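Local atomic coordinates of anti-H(O) lectin 1 (Ulex europaeus, PDB entry 1FX5), a protein that binds L-fucose and so recognises the O(H) blood-group carbohydrate, as a calcium- and manganese-containing legume lectin of gorse seeds. Residues I172-S184 / S193-I205. Residues are numbered along the deposited sequence; the frame is centred on the assembly and turned at random.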
loop_
_atom_site.group_PDB
_atom_site.type_symbol
_atom_site.label_atom_id
_atom_site.label_comp_id
_atom_site.label_asym_id
_atom_site.label_seq_id
_atom_site.Cartn_x
_atom_site.Cartn_y
_atom_site.Cartn_z
ATOM N N ILE A 172 -10.340 -12.943 10.632
ATOM C CA ILE A 172 -11.308 -12.983 9.533
ATOM C C ILE A 172 -10.645 -13.577 8.292
ATOM O O ILE A 172 -9.570 -13.117 7.863
ATOM C CB ILE A 172 -11.865 -11.560 9.212
ATOM C CG1 ILE A 172 -12.461 -10.951 10.477
ATOM C CG2 ILE A 172 -12.981 -11.641 8.151
ATOM C CD1 ILE A 172 -12.887 -9.504 10.333
ATOM N N ILE A 173 -11.316 -14.541 7.671
ATOM C CA ILE A 173 -10.786 -15.205 6.482
ATOM C C ILE A 173 -11.765 -15.347 5.310
ATOM O O ILE A 173 -12.961 -15.643 5.510
ATOM C CB ILE A 173 -10.376 -16.675 6.862
ATOM C CG1 ILE A 173 -9.290 -16.678 7.932
ATOM C CG2 ILE A 173 -9.915 -17.472 5.646
ATOM C CD1 ILE A 173 -9.195 -18.001 8.660
ATOM N N TYR A 174 -11.290 -15.086 4.098
ATOM C CA TYR A 174 -12.160 -15.242 2.949
ATOM C C TYR A 174 -11.426 -16.245 2.061
ATOM O O TYR A 174 -10.281 -16.006 1.661
ATOM C CB TYR A 174 -12.439 -13.942 2.189
ATOM C CG TYR A 174 -13.429 -14.148 1.039
ATOM C CD1 TYR A 174 -14.780 -14.422 1.282
ATOM C CD2 TYR A 174 -13.008 -14.113 -0.286
ATOM C CE1 TYR A 174 -15.678 -14.663 0.242
ATOM C CE2 TYR A 174 -13.897 -14.352 -1.341
ATOM C CZ TYR A 174 -15.222 -14.628 -1.075
ATOM O OH TYR A 174 -16.076 -14.891 -2.139
ATOM N N GLU A 175 -12.028 -17.411 1.867
ATOM C CA GLU A 175 -11.433 -18.448 1.031
ATOM C C GLU A 175 -12.204 -18.412 -0.294
ATOM O O GLU A 175 -13.351 -18.863 -0.363
ATOM C CB GLU A 175 -11.580 -19.813 1.679
ATOM C CG GLU A 175 -10.971 -20.893 0.826
ATOM C CD GLU A 175 -11.449 -22.274 1.208
ATOM O OE1 GLU A 175 -12.249 -22.860 0.437
ATOM O OE2 GLU A 175 -11.033 -22.771 2.279
ATOM N N ALA A 176 -11.553 -17.928 -1.344
ATOM C CA ALA A 176 -12.163 -17.815 -2.674
ATOM C C ALA A 176 -12.756 -19.075 -3.325
ATOM O O ALA A 176 -13.817 -18.995 -3.951
ATOM C CB ALA A 176 -11.193 -17.117 -3.650
ATOM N N SER A 177 -12.087 -20.223 -3.185
ATOM C CA SER A 177 -12.577 -21.476 -3.781
ATOM C C SER A 177 -13.972 -21.871 -3.301
ATOM O O SER A 177 -14.800 -22.268 -4.116
ATOM C CB SER A 177 -11.575 -22.629 -3.598
ATOM O OG SER A 177 -11.225 -22.785 -2.229
ATOM N N SER A 178 -14.260 -21.756 -2.005
ATOM C CA SER A 178 -15.602 -22.126 -1.561
ATOM C C SER A 178 -16.472 -20.898 -1.302
ATOM O O SER A 178 -17.641 -21.054 -0.983
ATOM C CB SER A 178 -15.553 -22.969 -0.305
ATOM O OG SER A 178 -15.028 -22.185 0.731
ATOM N N LYS A 179 -15.906 -19.694 -1.461
ATOM C CA LYS A 179 -16.628 -18.422 -1.238
ATOM C C LYS A 179 -17.112 -18.238 0.215
ATOM O O LYS A 179 -18.103 -17.536 0.463
ATOM C CB LYS A 179 -17.804 -18.291 -2.218
ATOM C CG LYS A 179 -17.323 -17.997 -3.620
ATOM C CD LYS A 179 -18.433 -17.979 -4.638
ATOM C CE LYS A 179 -18.731 -19.368 -5.154
ATOM N NZ LYS A 179 -19.724 -19.264 -6.259
ATOM N N THR A 180 -16.374 -18.834 1.160
ATOM C CA THR A 180 -16.684 -18.776 2.596
ATOM C C THR A 180 -16.025 -17.609 3.342
ATOM O O THR A 180 -14.829 -17.368 3.185
ATOM C CB THR A 180 -16.259 -20.112 3.298
ATOM O OG1 THR A 180 -16.951 -21.219 2.700
ATOM C CG2 THR A 180 -16.607 -20.088 4.756
ATOM N N LEU A 181 -16.822 -16.856 4.091
ATOM C CA LEU A 181 -16.333 -15.716 4.875
ATOM C C LEU A 181 -16.582 -16.090 6.358
ATOM O O LEU A 181 -17.730 -16.290 6.764
ATOM C CB LEU A 181 -17.096 -14.432 4.504
ATOM C CG LEU A 181 -16.705 -13.153 5.244
ATOM C CD1 LEU A 181 -15.229 -12.813 4.954
ATOM C CD2 LEU A 181 -17.596 -12.015 4.777
ATOM N N THR A 182 -15.513 -16.287 7.128
ATOM C CA THR A 182 -15.625 -16.646 8.553
ATOM C C THR A 182 -14.914 -15.616 9.412
ATOM O O THR A 182 -13.819 -15.149 9.052
ATOM C CB THR A 182 -14.973 -18.022 8.863
ATOM O OG1 THR A 182 -15.586 -19.018 8.056
ATOM C CG2 THR A 182 -15.196 -18.428 10.322
ATOM N N ALA A 183 -15.534 -15.266 10.536
ATOM C CA ALA A 183 -14.969 -14.295 11.466
ATOM C C ALA A 183 -15.075 -14.903 12.856
ATOM O O ALA A 183 -16.119 -15.482 13.194
ATOM C CB ALA A 183 -15.764 -12.985 11.423
ATOM N N SER A 184 -13.990 -14.868 13.624
ATOM C CA SER A 184 -14.017 -15.409 14.983
ATOM C C SER A 184 -13.357 -14.445 15.970
ATOM O O SER A 184 -12.444 -13.661 15.615
ATOM C CB SER A 184 -13.394 -16.798 15.065
ATOM O OG SER A 184 -12.051 -16.755 14.711
ATOM N N SER A 193 -14.623 -18.197 22.903
ATOM C CA SER A 193 -14.524 -17.914 21.483
ATOM C C SER A 193 -15.879 -18.032 20.758
ATOM O O SER A 193 -16.738 -18.834 21.148
ATOM C CB SER A 193 -13.493 -18.889 20.903
ATOM O OG SER A 193 -13.274 -18.668 19.529
ATOM N N ILE A 194 -16.117 -17.179 19.763
ATOM C CA ILE A 194 -17.375 -17.227 19.011
ATOM C C ILE A 194 -17.060 -16.977 17.546
ATOM O O ILE A 194 -16.059 -16.316 17.224
ATOM C CB ILE A 194 -18.441 -16.161 19.454
ATOM C CG1 ILE A 194 -17.925 -14.761 19.232
ATOM C CG2 ILE A 194 -18.839 -16.309 20.928
ATOM C CD1 ILE A 194 -19.008 -13.748 19.428
ATOM N N SER A 195 -17.865 -17.538 16.650
ATOM C CA SER A 195 -17.625 -17.321 15.234
ATOM C C SER A 195 -18.915 -17.293 14.444
ATOM O O SER A 195 -19.945 -17.846 14.878
ATOM C CB SER A 195 -16.654 -18.343 14.659
ATOM O OG SER A 195 -17.146 -19.648 14.788
ATOM N N VAL A 196 -18.873 -16.552 13.343
ATOM C CA VAL A 196 -20.009 -16.405 12.455
ATOM C C VAL A 196 -19.456 -16.622 11.055
ATOM O O VAL A 196 -18.342 -16.155 10.729
ATOM C CB VAL A 196 -20.673 -15.028 12.608
ATOM C CG1 VAL A 196 -19.721 -13.906 12.181
ATOM C CG2 VAL A 196 -21.968 -15.015 11.829
ATOM N N THR A 197 -20.242 -17.303 10.223
ATOM C CA THR A 197 -19.837 -17.608 8.857
ATOM C C THR A 197 -20.929 -17.417 7.842
ATOM O O THR A 197 -22.114 -17.523 8.176
ATOM C CB THR A 197 -19.496 -19.135 8.759
ATOM O OG1 THR A 197 -18.455 -19.467 9.675
ATOM C CG2 THR A 197 -19.042 -19.512 7.400
ATOM N N SER A 198 -20.522 -17.180 6.598
ATOM C CA SER A 198 -21.448 -17.011 5.493
ATOM C C SER A 198 -20.778 -17.296 4.146
ATOM O O SER A 198 -19.543 -17.266 4.028
ATOM C CB SER A 198 -22.136 -15.663 5.462
ATOM O OG SER A 198 -23.346 -15.824 4.713
ATOM N N ILE A 199 -21.597 -17.611 3.139
ATOM C CA ILE A 199 -21.102 -17.906 1.801
ATOM C C ILE A 199 -21.662 -16.819 0.902
ATOM O O ILE A 199 -22.877 -16.712 0.718
ATOM C CB ILE A 199 -21.502 -19.333 1.368
ATOM C CG1 ILE A 199 -20.974 -20.315 2.426
ATOM C CG2 ILE A 199 -20.936 -19.641 -0.022
ATOM C CD1 ILE A 199 -21.038 -21.772 2.095
ATOM N N VAL A 200 -20.761 -15.973 0.402
ATOM C CA VAL A 200 -21.136 -14.868 -0.457
ATOM C C VAL A 200 -20.108 -14.647 -1.580
ATOM O O VAL A 200 -18.893 -14.668 -1.360
ATOM C CB VAL A 200 -21.380 -13.583 0.420
ATOM C CG1 VAL A 200 -20.273 -13.406 1.420
ATOM C CG2 VAL A 200 -21.470 -12.324 -0.436
ATOM N N ASP A 201 -20.623 -14.496 -2.788
ATOM C CA ASP A 201 -19.819 -14.283 -3.984
ATOM C C ASP A 201 -19.430 -12.808 -4.110
ATOM O O ASP A 201 -20.184 -11.993 -4.656
ATOM C CB ASP A 201 -20.623 -14.740 -5.205
ATOM C CG ASP A 201 -19.809 -14.749 -6.488
ATOM O OD1 ASP A 201 -20.368 -15.177 -7.523
ATOM O OD2 ASP A 201 -18.628 -14.326 -6.480
ATOM N N LEU A 202 -18.204 -12.499 -3.711
ATOM C CA LEU A 202 -17.707 -11.139 -3.770
ATOM C C LEU A 202 -17.697 -10.476 -5.154
ATOM O O LEU A 202 -17.872 -9.262 -5.240
ATOM C CB LEU A 202 -16.341 -11.082 -3.117
ATOM C CG LEU A 202 -16.206 -10.535 -1.693
ATOM C CD1 LEU A 202 -17.404 -10.803 -0.775
ATOM C CD2 LEU A 202 -14.909 -11.067 -1.117
ATOM N N LYS A 203 -17.554 -11.264 -6.228
ATOM C CA LYS A 203 -17.538 -10.715 -7.601
ATOM C C LYS A 203 -18.874 -10.110 -7.968
ATOM O O LYS A 203 -18.964 -9.291 -8.882
ATOM C CB LYS A 203 -17.272 -11.786 -8.652
ATOM C CG LYS A 203 -15.880 -12.304 -8.731
ATOM C CD LYS A 203 -15.786 -13.286 -9.882
ATOM C CE LYS A 203 -16.253 -12.631 -11.179
ATOM N NZ LYS A 203 -16.114 -13.535 -12.363
ATOM N N GLU A 204 -19.922 -10.570 -7.297
ATOM C CA GLU A 204 -21.252 -10.061 -7.570
ATOM C C GLU A 204 -21.683 -8.878 -6.710
ATOM O O GLU A 204 -22.718 -8.268 -6.971
ATOM C CB GLU A 204 -22.273 -11.177 -7.362
ATOM C CG GLU A 204 -22.222 -12.282 -8.388
ATOM C CD GLU A 204 -23.369 -13.255 -8.180
ATOM O OE1 GLU A 204 -24.531 -12.798 -8.299
ATOM O OE2 GLU A 204 -23.115 -14.452 -7.872
ATOM N N ILE A 205 -20.912 -8.565 -5.679
ATOM C CA ILE A 205 -21.245 -7.477 -4.783
ATOM C C ILE A 205 -20.301 -6.277 -4.739
ATOM O O ILE A 205 -20.755 -5.128 -4.639
ATOM C CB ILE A 205 -21.463 -8.089 -3.369
ATOM C CG1 ILE A 205 -22.812 -8.811 -3.357
ATOM C CG2 ILE A 205 -21.397 -7.046 -2.261
ATOM C CD1 ILE A 205 -22.712 -10.205 -2.918
#
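K179, Y174 and L181 give up the most surface to 193-205, each in a different way. Y174, one strand further in on 168-175, reaches past strand 180-187 to the chain just after strand 192-199. With CG anti to the backbone N (chi1 -177°), its OH donates to V200 O (2.9 Å) in the plane of that carbonyl. L202 lays its CD2 methyl over one ring face, 3.5 Å from the ring centroid, a CH-pi contact, while L181 CB lies at the ring edge. Tyrosine suits the place: its ring packs in the buried interior while its hydroxyl satisfies a carbonyl beyond the strand end.

K179 has phi and psi both positive (62°/29°) and, with T180, faces E175 in a G1 beta bulge that closes the tight turn between strands 168-175 and 180-187. Its carbonyl O accepts from V200 N at 3.1 Å. The long aliphatic part of its side chain bends at chi3 and lies against D201, CD 4.0 Å from D201 CB; NZ stays 4.3 Å from D201 OD1, too far for a salt bridge but probably still favourable.

Strands 180-187 and 192-199 run antiparallel. L181 meets S198 mainly through main chain, N to S198 O measuring 2.8 Å; its apolar side chain suits the inner face, against V122. A183 and V196 pair likewise. On the outer face, T182 OG1 and T197 OG1 share a weak hydrogen bond (3.3 Å), and T180 and T197 touch through CG2 methyls (3.6 Å); beta-branched threonines suit extended strands. This is the antiparallel meander edging the back sheet of the legume lectin jelly roll, its largely apolar inner face, S198 included, packed on strands 122-127 and 142-147, which carry manganese ligands E125, D127 and H142.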